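Local atomic coordinates of sialidase B (Streptococcus pneumoniae serotype 4, PDB entry 4XJW), a protein that cleaves terminal alpha-linked sialic acid residues from oligosaccharides, glycoproteins and glycolipids as a glycosyl hydrolase family 33 enzyme. Residues E77-D80 / I85-L88; T362-N367 / V372-K377; M423-N428 / S432-K437; G605-S610 / F630-S635. The protein carries 1 engineered substitution. All blocks are in the same frame, centred on the assembly; numbering follows the deposited sequence.

Contact 1. Residues E77-D80 / I85-L88; sequences EIRD and INYL. With PO4 (phosphate ion), chain D.
The guanidinium of R79 reaches across to the neighbouring strand and gives its NE-H to the amide oxygen of N86, with NE 2.9 Å from OD1 and an N-H...O angle of 168°. OD1 lies almost in the guanidinium plane, and R79 NH2 adds a weak second bond to it. The amide of N86 is turned 65° from that plane, so the groups meet edge-on and do not stack. A bend at chi3 (67°) in R79 turns the NE edge of the guanidinium toward OD1, while NH1 bonds to Y63 OH and to a phosphate ion, probably from the crystallisation liquor, 2.7 Å from its O2. R155 holds the same phosphate. Beneath these side chains the strands pair antiparallel: I78 N and Y87 O are 2.9 Å apart, Y87 N and I78 O 2.8 Å, and D80 and I85 form a second hydrogen-bonded pair. A water donates to both E77 OE1 and Y87 O, while E77 OE2 bonds to Y63. CG of E77 also rests 3.9 Å from CD1 of L88. Where I78 and Y87 share the other face the contact is apolar: CD1 of branched I78 packs 4.0 Å from CB of Y87, and Y119 touches both residues. With several N-H groups at its edge, R79 can serve N86 and Y63 at once. These two restrain its rotation; the phosphate is an added partner that probably offsets its positive charge.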
loop_
_atom_site.group_PDB
_atom_site.type_symbol
_atom_site.label_atom_id
_atom_site.label_comp_id
_atom_site.label_asym_id
_atom_site.label_seq_id
_atom_site.Cartn_x
_atom_site.Cartn_y
_atom_site.Cartn_z
ATOM N N GLU A 77 -20.851 6.960 17.210
ATOM C CA GLU A 77 -21.402 6.295 18.375
ATOM C C GLU A 77 -22.920 6.328 18.239
ATOM O O GLU A 77 -23.484 7.327 17.785
ATOM C CB GLU A 77 -21.009 7.043 19.635
ATOM C CG GLU A 77 -19.552 7.030 19.965
ATOM C CD GLU A 77 -19.352 7.273 21.436
ATOM O OE1 GLU A 77 -19.539 6.319 22.223
ATOM O OE2 GLU A 77 -19.053 8.424 21.802
ATOM N N ILE A 78 -23.574 5.227 18.605
ATOM C CA ILE A 78 -25.034 5.170 18.605
ATOM C C ILE A 78 -25.451 4.469 19.886
ATOM O O ILE A 78 -25.229 3.264 20.044
ATOM C CB ILE A 78 -25.595 4.451 17.355
ATOM C CG1 ILE A 78 -24.745 4.751 16.121
ATOM C CG2 ILE A 78 -27.026 4.870 17.093
ATOM C CD1 ILE A 78 -24.525 3.566 15.224
ATOM N N ARG A 79 -26.026 5.229 20.820
ATOM C CA ARG A 79 -26.199 4.733 22.184
ATOM C C ARG A 79 -27.581 5.029 22.742
ATOM O O ARG A 79 -28.093 6.141 22.597
ATOM C CB ARG A 79 -25.149 5.358 23.104
ATOM C CG ARG A 79 -23.725 5.237 22.585
ATOM C CD ARG A 79 -22.731 5.817 23.557
ATOM N NE ARG A 79 -22.686 5.032 24.784
ATOM C CZ ARG A 79 -21.968 5.341 25.860
ATOM N NH1 ARG A 79 -21.221 6.441 25.881
ATOM N NH2 ARG A 79 -22.006 4.545 26.921
ATOM N N ASP A 80 -28.170 4.034 23.395
ATOM C CA ASP A 80 -29.461 4.204 24.057
ATOM C C ASP A 80 -29.474 3.253 25.247
ATOM O O ASP A 80 -29.521 2.035 25.074
ATOM C CB ASP A 80 -30.607 3.876 23.094
ATOM C CG ASP A 80 -31.989 4.168 23.680
ATOM O OD1 ASP A 80 -32.255 3.772 24.833
ATOM O OD2 ASP A 80 -32.815 4.779 22.970
ATOM N N ILE A 85 -28.304 -0.538 24.076
ATOM C CA ILE A 85 -27.507 -0.522 22.857
ATOM C C ILE A 85 -26.369 0.481 22.973
ATOM O O ILE A 85 -26.583 1.645 23.326
ATOM C CB ILE A 85 -28.365 -0.165 21.634
ATOM C CG1 ILE A 85 -29.345 -1.293 21.323
ATOM C CG2 ILE A 85 -27.472 0.102 20.404
ATOM C CD1 ILE A 85 -30.409 -0.935 20.305
ATOM N N ASN A 86 -25.158 0.026 22.675
ATOM C CA ASN A 86 -24.006 0.912 22.649
ATOM C C ASN A 86 -23.079 0.558 21.504
ATOM O O ASN A 86 -22.160 -0.245 21.657
ATOM C CB ASN A 86 -23.250 0.867 23.969
ATOM C CG ASN A 86 -24.060 1.423 25.113
ATOM O OD1 ASN A 86 -24.179 2.637 25.263
ATOM N ND2 ASN A 86 -24.633 0.539 25.926
ATOM N N TYR A 87 -23.323 1.172 20.358
ATOM C CA TYR A 87 -22.542 0.873 19.174
ATOM C C TYR A 87 -21.437 1.902 18.984
ATOM O O TYR A 87 -21.645 3.101 19.176
ATOM C CB TYR A 87 -23.445 0.841 17.947
ATOM C CG TYR A 87 -24.456 -0.281 17.929
ATOM C CD1 TYR A 87 -24.173 -1.514 18.512
ATOM C CD2 TYR A 87 -25.697 -0.106 17.325
ATOM C CE1 TYR A 87 -25.104 -2.544 18.489
ATOM C CE2 TYR A 87 -26.624 -1.129 17.293
ATOM C CZ TYR A 87 -26.325 -2.341 17.877
ATOM O OH TYR A 87 -27.255 -3.356 17.852
ATOM N N LEU A 88 -20.254 1.416 18.633
ATOM C CA LEU A 88 -19.141 2.274 18.267
ATOM C C LEU A 88 -18.514 1.676 17.016
ATOM O O LEU A 88 -18.026 0.542 17.047
ATOM C CB LEU A 88 -18.115 2.346 19.405
ATOM C CG LEU A 88 -16.770 2.976 19.018
ATOM C CD1 LEU A 88 -16.920 4.452 18.798
ATOM C CD2 LEU A 88 -15.696 2.700 20.070
HETATM P P PO4 D . -18.321 7.822 27.617
HETATM O O1 PO4 D . -17.974 9.105 28.326
HETATM O O2 PO4 D . -19.738 7.401 27.960
HETATM O O3 PO4 D . -18.212 8.074 26.123
HETATM O O4 PO4 D . -17.345 6.751 28.031
HETATM O O HOH W 1 -20.544 3.751 21.863
#

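Contact 2. Residues T362-N367 / V372-K377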
loop_
_atom_site.group_PDB
_atom_site.type_symbol
_atom_site.label_atom_id
_atom_site.label_comp_id
_atom_site.label_asym_id
_atom_site.label_seq_id
_atom_site.Cartn_x
_atom_site.Cartn_y
_atom_site.Cartn_z
ATOM N N THR A 362 13.664 -37.452 -16.344
ATOM C CA THR A 362 12.348 -38.018 -16.077
ATOM C C THR A 362 11.430 -37.743 -17.255
ATOM O O THR A 362 11.857 -37.176 -18.255
ATOM C CB THR A 362 11.705 -37.377 -14.841
ATOM O OG1 THR A 362 11.338 -36.025 -15.149
ATOM C CG2 THR A 362 12.667 -37.378 -13.665
ATOM N N ASN A 363 10.163 -38.129 -17.127
ATOM C CA ASN A 363 9.168 -37.824 -18.151
ATOM C C ASN A 363 8.467 -36.496 -17.854
ATOM O O ASN A 363 7.497 -36.127 -18.520
ATOM C CB ASN A 363 8.144 -38.960 -18.252
ATOM C CG ASN A 363 7.357 -38.933 -19.557
ATOM O OD1 ASN A 363 7.878 -38.554 -20.604
ATOM N ND2 ASN A 363 6.094 -39.337 -19.492
ATOM N N TYR A 364 8.963 -35.782 -16.848
ATOM C CA TYR A 364 8.374 -34.500 -16.475
ATOM C C TYR A 364 9.176 -33.333 -17.008
ATOM O O TYR A 364 10.406 -33.374 -17.036
ATOM C CB TYR A 364 8.295 -34.370 -14.961
ATOM C CG TYR A 364 7.426 -35.404 -14.299
ATOM C CD1 TYR A 364 6.046 -35.264 -14.282
ATOM C CD2 TYR A 364 7.988 -36.509 -13.685
ATOM C CE1 TYR A 364 5.245 -36.202 -13.669
ATOM C CE2 TYR A 364 7.205 -37.450 -13.064
ATOM C CZ TYR A 364 5.834 -37.295 -13.064
ATOM O OH TYR A 364 5.049 -38.235 -12.454
ATOM N N THR A 365 8.470 -32.285 -17.419
ATOM C CA THR A 365 9.109 -31.033 -17.794
ATOM C C THR A 365 8.415 -29.856 -17.114
ATOM O O THR A 365 7.291 -29.978 -16.622
ATOM C CB THR A 365 9.113 -30.817 -19.322
ATOM O OG1 THR A 365 7.767 -30.796 -19.811
ATOM C CG2 THR A 365 9.893 -31.924 -20.029
ATOM N N ILE A 366 9.109 -28.722 -17.079
ATOM C CA ILE A 366 8.561 -27.478 -16.557
ATOM C C ILE A 366 8.477 -26.487 -17.717
ATOM O O ILE A 366 9.458 -26.301 -18.432
ATOM C CB ILE A 366 9.474 -26.902 -15.459
ATOM C CG1 ILE A 366 9.753 -27.948 -14.374
ATOM C CG2 ILE A 366 8.884 -25.642 -14.862
ATOM C CD1 ILE A 366 8.505 -28.429 -13.633
ATOM N N ASN A 367 7.320 -25.860 -17.913
ATOM C CA ASN A 367 7.189 -24.868 -18.983
ATOM C C ASN A 367 7.636 -23.471 -18.534
ATOM O O ASN A 367 8.198 -23.320 -17.450
ATOM C CB ASN A 367 5.779 -24.862 -19.611
ATOM C CG ASN A 367 4.688 -24.377 -18.655
ATOM O OD1 ASN A 367 4.965 -23.802 -17.605
ATOM N ND2 ASN A 367 3.435 -24.604 -19.031
ATOM N N VAL A 372 4.017 -27.747 -14.234
ATOM C CA VAL A 372 4.509 -29.115 -14.395
ATOM C C VAL A 372 3.780 -29.857 -15.512
ATOM O O VAL A 372 2.546 -29.893 -15.546
ATOM C CB VAL A 372 4.342 -29.923 -13.098
ATOM C CG1 VAL A 372 4.890 -31.335 -13.277
ATOM C CG2 VAL A 372 5.032 -29.220 -11.941
ATOM N N LEU A 373 4.548 -30.452 -16.421
ATOM C CA LEU A 373 3.982 -31.286 -17.471
ATOM C C LEU A 373 4.479 -32.716 -17.300
ATOM O O LEU A 373 5.619 -32.934 -16.900
ATOM C CB LEU A 373 4.379 -30.759 -18.853
ATOM C CG LEU A 373 3.534 -29.639 -19.479
ATOM C CD1 LEU A 373 3.587 -28.354 -18.682
ATOM C CD2 LEU A 373 3.977 -29.373 -20.901
ATOM N N GLU A 374 3.615 -33.687 -17.581
ATOM C CA GLU A 374 4.034 -35.085 -17.617
ATOM C C GLU A 374 3.818 -35.637 -19.020
ATOM O O GLU A 374 2.690 -35.684 -19.514
ATOM C CB GLU A 374 3.273 -35.927 -16.590
ATOM C CG GLU A 374 3.688 -37.399 -16.593
ATOM C CD GLU A 374 2.878 -38.238 -15.626
ATOM O OE1 GLU A 374 1.851 -37.738 -15.122
ATOM O OE2 GLU A 374 3.275 -39.392 -15.367
ATOM N N GLY A 375 4.904 -36.038 -19.670
ATOM C CA GLY A 375 4.822 -36.491 -21.044
ATOM C C GLY A 375 4.187 -35.432 -21.923
ATOM O O GLY A 375 3.368 -35.735 -22.794
ATOM N N GLY A 376 4.547 -34.177 -21.666
ATOM C CA GLY A 376 4.074 -33.066 -22.472
ATOM C C GLY A 376 2.669 -32.581 -22.153
ATOM O O GLY A 376 2.211 -31.593 -22.729
ATOM N N LYS A 377 1.977 -33.256 -21.240
ATOM C CA LYS A 377 0.611 -32.852 -20.922
ATOM C C LYS A 377 0.481 -32.214 -19.535
ATOM O O LYS A 377 1.118 -32.644 -18.571
ATOM C CB LYS A 377 -0.372 -34.005 -21.137
ATOM C CG LYS A 377 -0.387 -34.488 -22.586
ATOM C CD LYS A 377 -1.520 -35.461 -22.879
ATOM C CE LYS A 377 -0.987 -36.774 -23.452
ATOM N NZ LYS A 377 -2.072 -37.685 -23.913
HETATM O O HOH W 2 6.738 -33.499 -20.274
HETATM O O HOH W 3 2.427 -37.959 -12.251
#
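A beta hairpin brings strand 364-366 back against strand 372-374, antiparallel, and the main chain closes it with three hydrogen bonds. L373 N gives to T365 O at 2.8 Å, T365 N to L373 O, and G375 N to N363 O at 2.8 Å. On one face Y364 and E374 run side by side in the same direction, with the ring and carboxylate planes 30° apart. The extended glutamate, its CG anti to the backbone N (chi1 -180°), lays CG 3.5 Å from ring atom CE1. A water lying in the ring plane takes up the polar ends, 2.6 Å from Y364 OH and donating to E374 OE1. The same face continues into the interior with I366 and V372, where CD1 meets CG2 at 3.9 Å; beta-branched and apolar, both suit a buried strand position. On the other face T365 OG1 touches CB of L373, and the L373 and N367 side chains cross at about a right angle, CD1 touching ND2, while N367 OD1 accepts from E371 N. A second water bonds T365 OG1, N363 O and G376 N, tying the strand to the next bend. There G375 and G376, with positive phi, occupy the middle of a type I' turn from E374 to K377, a conformation glycine adopts easily. Such a turn is typical of a two-residue beta hairpin, here joining strand 372-374 to strand 377-387.

Contact 3. Residues M423-N428 / S432-K437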
loop_
_atom_site.group_PDB
_atom_site.type_symbol
_atom_site.label_atom_id
_atom_site.label_comp_id
_atom_site.label_asym_id
_atom_site.label_seq_id
_atom_site.Cartn_x
_atom_site.Cartn_y
_atom_site.Cartn_z
ATOM N N MET A 423 11.793 -11.710 -12.710
ATOM C CA MET A 423 11.669 -10.553 -13.585
ATOM C C MET A 423 10.632 -10.834 -14.661
ATOM O O MET A 423 10.463 -11.980 -15.081
ATOM C CB MET A 423 13.021 -10.214 -14.214
ATOM C CG MET A 423 13.490 -11.173 -15.265
ATOM S SD MET A 423 14.908 -10.530 -16.178
ATOM C CE MET A 423 14.617 -8.808 -16.183
ATOM N N THR A 424 9.909 -9.794 -15.074
ATOM C CA THR A 424 9.072 -9.876 -16.253
ATOM C C THR A 424 9.361 -8.642 -17.087
ATOM O O THR A 424 9.946 -7.669 -16.586
ATOM C CB THR A 424 7.560 -9.987 -15.912
ATOM O OG1 THR A 424 6.817 -10.089 -17.136
ATOM C CG2 THR A 424 7.065 -8.771 -15.122
ATOM N N THR A 425 8.987 -8.701 -18.360
ATOM C CA THR A 425 9.192 -7.583 -19.267
ATOM C C THR A 425 7.903 -7.270 -19.998
ATOM O O THR A 425 7.017 -8.112 -20.111
ATOM C CB THR A 425 10.278 -7.863 -20.322
ATOM O OG1 THR A 425 9.817 -8.872 -21.228
ATOM C CG2 THR A 425 11.589 -8.312 -19.673
ATOM N N SER A 426 7.806 -6.046 -20.495
ATOM C CA SER A 426 6.687 -5.657 -21.331
ATOM C C SER A 426 7.236 -4.996 -22.576
ATOM O O SER A 426 8.127 -4.149 -22.497
ATOM C CB SER A 426 5.761 -4.681 -20.614
ATOM O OG SER A 426 4.795 -4.189 -21.535
ATOM N N GLN A 427 6.690 -5.379 -23.722
ATOM C CA GLN A 427 7.107 -4.809 -24.992
ATOM C C GLN A 427 6.139 -3.719 -25.437
ATOM O O GLN A 427 6.322 -3.112 -26.495
ATOM C CB GLN A 427 7.199 -5.909 -26.051
ATOM C CG GLN A 427 8.418 -6.813 -25.882
ATOM C CD GLN A 427 8.089 -8.285 -26.056
ATOM O OE1 GLN A 427 6.985 -8.641 -26.473
ATOM N NE2 GLN A 427 9.045 -9.150 -25.729
ATOM N N ASN A 428 5.104 -3.470 -24.635
ATOM C CA ASN A 428 4.096 -2.470 -24.994
ATOM C C ASN A 428 3.820 -1.485 -23.855
ATOM O O ASN A 428 2.674 -1.054 -23.643
ATOM C CB ASN A 428 2.808 -3.152 -25.463
ATOM C CG ASN A 428 2.345 -4.226 -24.508
ATOM O OD1 ASN A 428 2.670 -4.178 -23.322
ATOM N ND2 ASN A 428 1.598 -5.209 -25.012
ATOM N N SER A 432 0.701 -5.294 -21.514
ATOM C CA SER A 432 0.753 -6.692 -21.097
ATOM C C SER A 432 2.167 -7.029 -20.622
ATOM O O SER A 432 3.124 -6.338 -20.970
ATOM C CB SER A 432 0.337 -7.630 -22.233
ATOM O OG SER A 432 1.283 -7.608 -23.283
ATOM N N TRP A 433 2.279 -8.110 -19.849
ATOM C CA TRP A 433 3.548 -8.560 -19.284
ATOM C C TRP A 433 3.812 -10.013 -19.653
ATOM O O TRP A 433 2.881 -10.824 -19.712
ATOM C CB TRP A 433 3.529 -8.418 -17.753
ATOM C CG TRP A 433 3.394 -7.001 -17.299
ATOM C CD1 TRP A 433 2.233 -6.349 -16.978
ATOM C CD2 TRP A 433 4.447 -6.043 -17.145
ATOM N NE1 TRP A 433 2.509 -5.054 -16.602
ATOM C CE2 TRP A 433 3.859 -4.839 -16.705
ATOM C CE3 TRP A 433 5.839 -6.094 -17.310
ATOM C CZ2 TRP A 433 4.614 -3.677 -16.456
ATOM C CZ3 TRP A 433 6.592 -4.941 -17.055
ATOM C CH2 TRP A 433 5.975 -3.754 -16.625
ATOM N N GLU A 434 5.084 -10.322 -19.901
ATOM C CA GLU A 434 5.540 -11.675 -20.193
ATOM C C GLU A 434 5.460 -12.578 -18.978
ATOM O O GLU A 434 5.303 -12.108 -17.841
ATOM C CB GLU A 434 6.995 -11.646 -20.655
ATOM C CG GLU A 434 7.205 -10.967 -22.010
ATOM C CD GLU A 434 6.385 -11.626 -23.102
ATOM O OE1 GLU A 434 6.367 -12.874 -23.154
ATOM O OE2 GLU A 434 5.752 -10.897 -23.891
ATOM N N GLN A 435 5.590 -13.879 -19.210
ATOM C CA GLN A 435 5.726 -14.815 -18.097
ATOM C C GLN A 435 7.035 -14.543 -17.365
ATOM O O GLN A 435 8.079 -14.328 -17.991
ATOM C CB GLN A 435 5.664 -16.259 -18.592
ATOM C CG GLN A 435 4.301 -16.664 -19.166
ATOM C CD GLN A 435 3.170 -16.510 -18.163
ATOM O OE1 GLN A 435 3.344 -16.758 -16.968
ATOM N NE2 GLN A 435 2.007 -16.090 -18.644
ATOM N N PHE A 436 6.988 -14.558 -16.038
ATOM C CA PHE A 436 8.173 -14.232 -15.251
ATOM C C PHE A 436 9.271 -15.290 -15.359
ATOM O O PHE A 436 8.998 -16.463 -15.620
ATOM C CB PHE A 436 7.819 -13.908 -13.781
ATOM C CG PHE A 436 7.463 -15.112 -12.935
ATOM C CD1 PHE A 436 8.452 -15.935 -12.408
ATOM C CD2 PHE A 436 6.135 -15.393 -12.639
ATOM C CE1 PHE A 436 8.132 -17.026 -11.626
ATOM C CE2 PHE A 436 5.800 -16.489 -11.858
ATOM C CZ PHE A 436 6.799 -17.303 -11.349
ATOM N N LYS A 437 10.516 -14.845 -15.214
ATOM C CA LYS A 437 11.670 -15.735 -15.125
ATOM C C LYS A 437 12.379 -15.499 -13.802
ATOM O O LYS A 437 12.468 -14.365 -13.334
ATOM C CB LYS A 437 12.635 -15.483 -16.278
ATOM C CG LYS A 437 12.043 -15.792 -17.633
ATOM C CD LYS A 437 13.041 -15.534 -18.745
ATOM C CE LYS A 437 12.431 -15.857 -20.095
ATOM N NZ LYS A 437 13.412 -16.541 -20.979
HETATM O O HOH W 4 4.400 -7.164 -23.788
#
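The six-membered ring of W433 lies against S426, whose CB sits over one face, 3.8 Å from the ring centroid and 20° off its normal, a CH-pi contact displaced toward the rim. T424 CG2 approaches the same indole, 3.7 Å from CE3. The small serine lets the broad ring come close to the strand. T424 has two jobs: with OG1 anti to the backbone N (chi1 -179°), the hydroxyl is carried to E434 O, only 2.6 Å away, and donates from above the carbonyl plane, while the methyl is left for W433. Next along, E434 N gives a nearly straight bond (172°) to T425 O, and the aliphatic CG of E434 rests against T425 OG1. At the turn, N428 grips S432 twice: OD1 accepts from S432 N at 2.9 Å, and ND2 donates to S432 OG at 3.0 Å. An asparagine amide, carrying an acceptor and a donor side by side, is well suited to this. S426 OG also accepts from N428 N, forming an ST turn. At the far end, M423 and K437 make an antiparallel hydrogen-bonded pair, M423 N to K437 O being 2.8 Å. Most of this contact lies in the second BNR repeat, 424-435, an Asp-box turn of the sialidase propeller. Strand 420-426 bonds to strand 301-308 on its other edge, with strand 437-438 at the sheet's margin. W433 packs on T301 and L303 of strand 301-308, and its NE1 bonds to T241 in strand 237-244 of another sheet.

Contact 4. Residues G605-S610 / F630-S635; sequences GIDLPS and FEKYDS. Engineered in segment 605-610: G605 (natural residue Asp).
D607 and K632 meet at about a right angle, the lysine coming to the carboxylate from the opposite segment. Its NZ lies 2.8 Å from D607 OD2 in a salt bridge that uses the anti lone pair of that oxygen, the one turned away from OD1. K632 stretches out in a straight chain and bends at chi4 (74°), so the ammonium swings onto the acid at the end of a long reach. That reach suits a lysine, for the two backbones stay well apart, with the CA atoms of D607 and K632 9.4 Å from each other. The other carboxylate oxygen accepts from L608 N at 2.7 Å, the donor standing 37° out of the carboxylate plane. Backbone N-H groups of G97 and K98 complete the grip on D607, so the buried charge is held from several sides, which would probably stabilise its ionised form. Beside the polar pair, I606 and F630 slide past each other in opposite directions. Branch CG2 of the isoleucine packs against the flat phenylalanine ring, 3.9 Å from CZ, both side chains being buried and apolar. G605, an engineered substitution for aspartate, ends strand 597-605 just before the loop, and strand 626-631 carries F630 into the turn centred on K632. Strand 647-652 covers I606 through I650 and L652, while E631, next to F630, bonds to R207 and to the backbone of Y615, the probable nucleophile.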
loop_
_atom_site.group_PDB
_atom_site.type_symbol
_atom_site.label_atom_id
_atom_site.label_comp_id
_atom_site.label_asym_id
_atom_site.label_seq_id
_atom_site.Cartn_x
_atom_site.Cartn_y
_atom_site.Cartn_z
ATOM N N GLY A 605 5.230 19.530 3.779
ATOM C CA GLY A 605 4.378 18.581 4.493
ATOM C C GLY A 605 3.227 18.112 3.604
ATOM O O GLY A 605 2.396 18.910 3.178
ATOM N N ILE A 606 3.179 16.812 3.333
ATOM C CA ILE A 606 2.121 16.227 2.500
ATOM C C ILE A 606 0.740 16.410 3.152
ATOM O O ILE A 606 -0.259 16.686 2.486
ATOM C CB ILE A 606 2.407 14.731 2.261
ATOM C CG1 ILE A 606 3.667 14.551 1.412
ATOM C CG2 ILE A 606 1.213 14.051 1.586
ATOM C CD1 ILE A 606 3.394 14.644 -0.071
ATOM N N ASP A 607 0.696 16.250 4.470
ATOM C CA ASP A 607 -0.516 16.468 5.254
ATOM C C ASP A 607 -0.032 16.631 6.698
ATOM O O ASP A 607 1.176 16.734 6.932
ATOM C CB ASP A 607 -1.485 15.286 5.096
ATOM C CG ASP A 607 -2.919 15.623 5.505
ATOM O OD1 ASP A 607 -3.149 16.673 6.145
ATOM O OD2 ASP A 607 -3.835 14.824 5.189
ATOM N N LEU A 608 -0.958 16.640 7.658
ATOM C CA LEU A 608 -0.647 16.939 9.063
ATOM C C LEU A 608 0.418 16.011 9.611
ATOM O O LEU A 608 0.493 14.846 9.215
ATOM C CB LEU A 608 -1.911 16.814 9.919
ATOM C CG LEU A 608 -3.157 17.553 9.442
ATOM C CD1 LEU A 608 -4.273 17.525 10.479
ATOM C CD2 LEU A 608 -2.810 18.983 9.037
ATOM N N PRO A 609 1.250 16.512 10.538
ATOM C CA PRO A 609 2.280 15.679 11.163
ATOM C C PRO A 609 1.712 14.405 11.798
ATOM O O PRO A 609 2.412 13.390 11.880
ATOM C CB PRO A 609 2.859 16.603 12.241
ATOM C CG PRO A 609 2.704 17.970 11.669
ATOM C CD PRO A 609 1.404 17.939 10.873
ATOM N N SER A 610 0.456 14.450 12.240
ATOM C CA SER A 610 -0.148 13.300 12.908
ATOM C C SER A 610 -0.876 12.336 11.962
ATOM O O SER A 610 -1.327 11.273 12.387
ATOM C CB SER A 610 -1.122 13.776 13.982
ATOM O OG SER A 610 -2.162 14.529 13.393
ATOM N N PHE A 630 1.258 7.061 -2.546
ATOM C CA PHE A 630 1.749 6.723 -1.212
ATOM C C PHE A 630 0.704 6.064 -0.331
ATOM O O PHE A 630 -0.512 6.233 -0.535
ATOM C CB PHE A 630 2.278 7.983 -0.519
ATOM C CG PHE A 630 1.207 8.995 -0.195
ATOM C CD1 PHE A 630 0.752 9.886 -1.164
ATOM C CD2 PHE A 630 0.655 9.055 1.082
ATOM C CE1 PHE A 630 -0.246 10.826 -0.871
ATOM C CE2 PHE A 630 -0.326 9.996 1.383
ATOM C CZ PHE A 630 -0.777 10.874 0.416
ATOM N N GLU A 631 1.193 5.334 0.672
ATOM C CA GLU A 631 0.347 4.727 1.674
ATOM C C GLU A 631 -0.041 5.792 2.691
ATOM O O GLU A 631 0.775 6.184 3.521
ATOM C CB GLU A 631 1.116 3.579 2.345
ATOM C CG GLU A 631 1.386 2.389 1.403
ATOM C CD GLU A 631 2.285 1.329 2.018
ATOM O OE1 GLU A 631 2.953 1.600 3.049
ATOM O OE2 GLU A 631 2.292 0.194 1.488
ATOM N N LYS A 632 -1.279 6.268 2.632
ATOM C CA LYS A 632 -1.747 7.289 3.569
ATOM C C LYS A 632 -2.277 6.657 4.860
ATOM O O LYS A 632 -3.445 6.807 5.233
ATOM C CB LYS A 632 -2.804 8.208 2.939
ATOM C CG LYS A 632 -2.999 9.501 3.735
ATOM C CD LYS A 632 -4.088 10.388 3.173
ATOM C CE LYS A 632 -4.226 11.650 4.011
ATOM N NZ LYS A 632 -3.100 12.581 3.760
ATOM N N TYR A 633 -1.398 5.945 5.549
ATOM C CA TYR A 633 -1.734 5.368 6.845
ATOM C C TYR A 633 -0.462 4.897 7.487
ATOM O O TYR A 633 0.605 4.875 6.860
ATOM C CB TYR A 633 -2.752 4.220 6.721
ATOM C CG TYR A 633 -2.200 2.862 6.319
ATOM C CD1 TYR A 633 -1.686 2.634 5.043
ATOM C CD2 TYR A 633 -2.196 1.812 7.219
ATOM C CE1 TYR A 633 -1.190 1.376 4.682
ATOM C CE2 TYR A 633 -1.721 0.561 6.879
ATOM C CZ TYR A 633 -1.223 0.337 5.607
ATOM O OH TYR A 633 -0.748 -0.921 5.287
ATOM N N ASP A 634 -0.556 4.543 8.756
ATOM C CA ASP A 634 0.616 4.039 9.434
ATOM C C ASP A 634 0.683 2.526 9.244
ATOM O O ASP A 634 -0.018 1.763 9.916
ATOM C CB ASP A 634 0.579 4.423 10.903
ATOM C CG ASP A 634 1.871 4.092 11.608
ATOM O OD1 ASP A 634 2.470 3.048 11.278
ATOM O OD2 ASP A 634 2.280 4.876 12.492
ATOM N N SER A 635 1.518 2.101 8.303
ATOM C CA SER A 635 1.581 0.697 7.905
ATOM C C SER A 635 2.395 -0.158 8.883
ATOM O O SER A 635 2.556 -1.364 8.672
ATOM C CB SER A 635 2.122 0.569 6.474
ATOM O OG SER A 635 3.507 0.876 6.434
#

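Overall arrangement
The four contacts follow one another along the chain without interleaving. Contact 1 lies in the N-terminal, concanavalin-like domain, in the sheet where strand 85-91 is outermost; its centre is about 52 Å from that of contact 3, on opposite sides of the chain's centre. Contacts 2 and 3 are neighbours, about 23 Å between centres and about 7 Å between nearest atoms, although they belong to different sheets: contact 2 to the insertion between propeller strands 301-308 and 420-426, contact 3 to the propeller itself. Contact 4, nearest the centre, lies close to Y615, the probable nucleophile, and not far from the probable substrate-binding R581; through G97 and K98 it joins the propeller to the N-terminal domain.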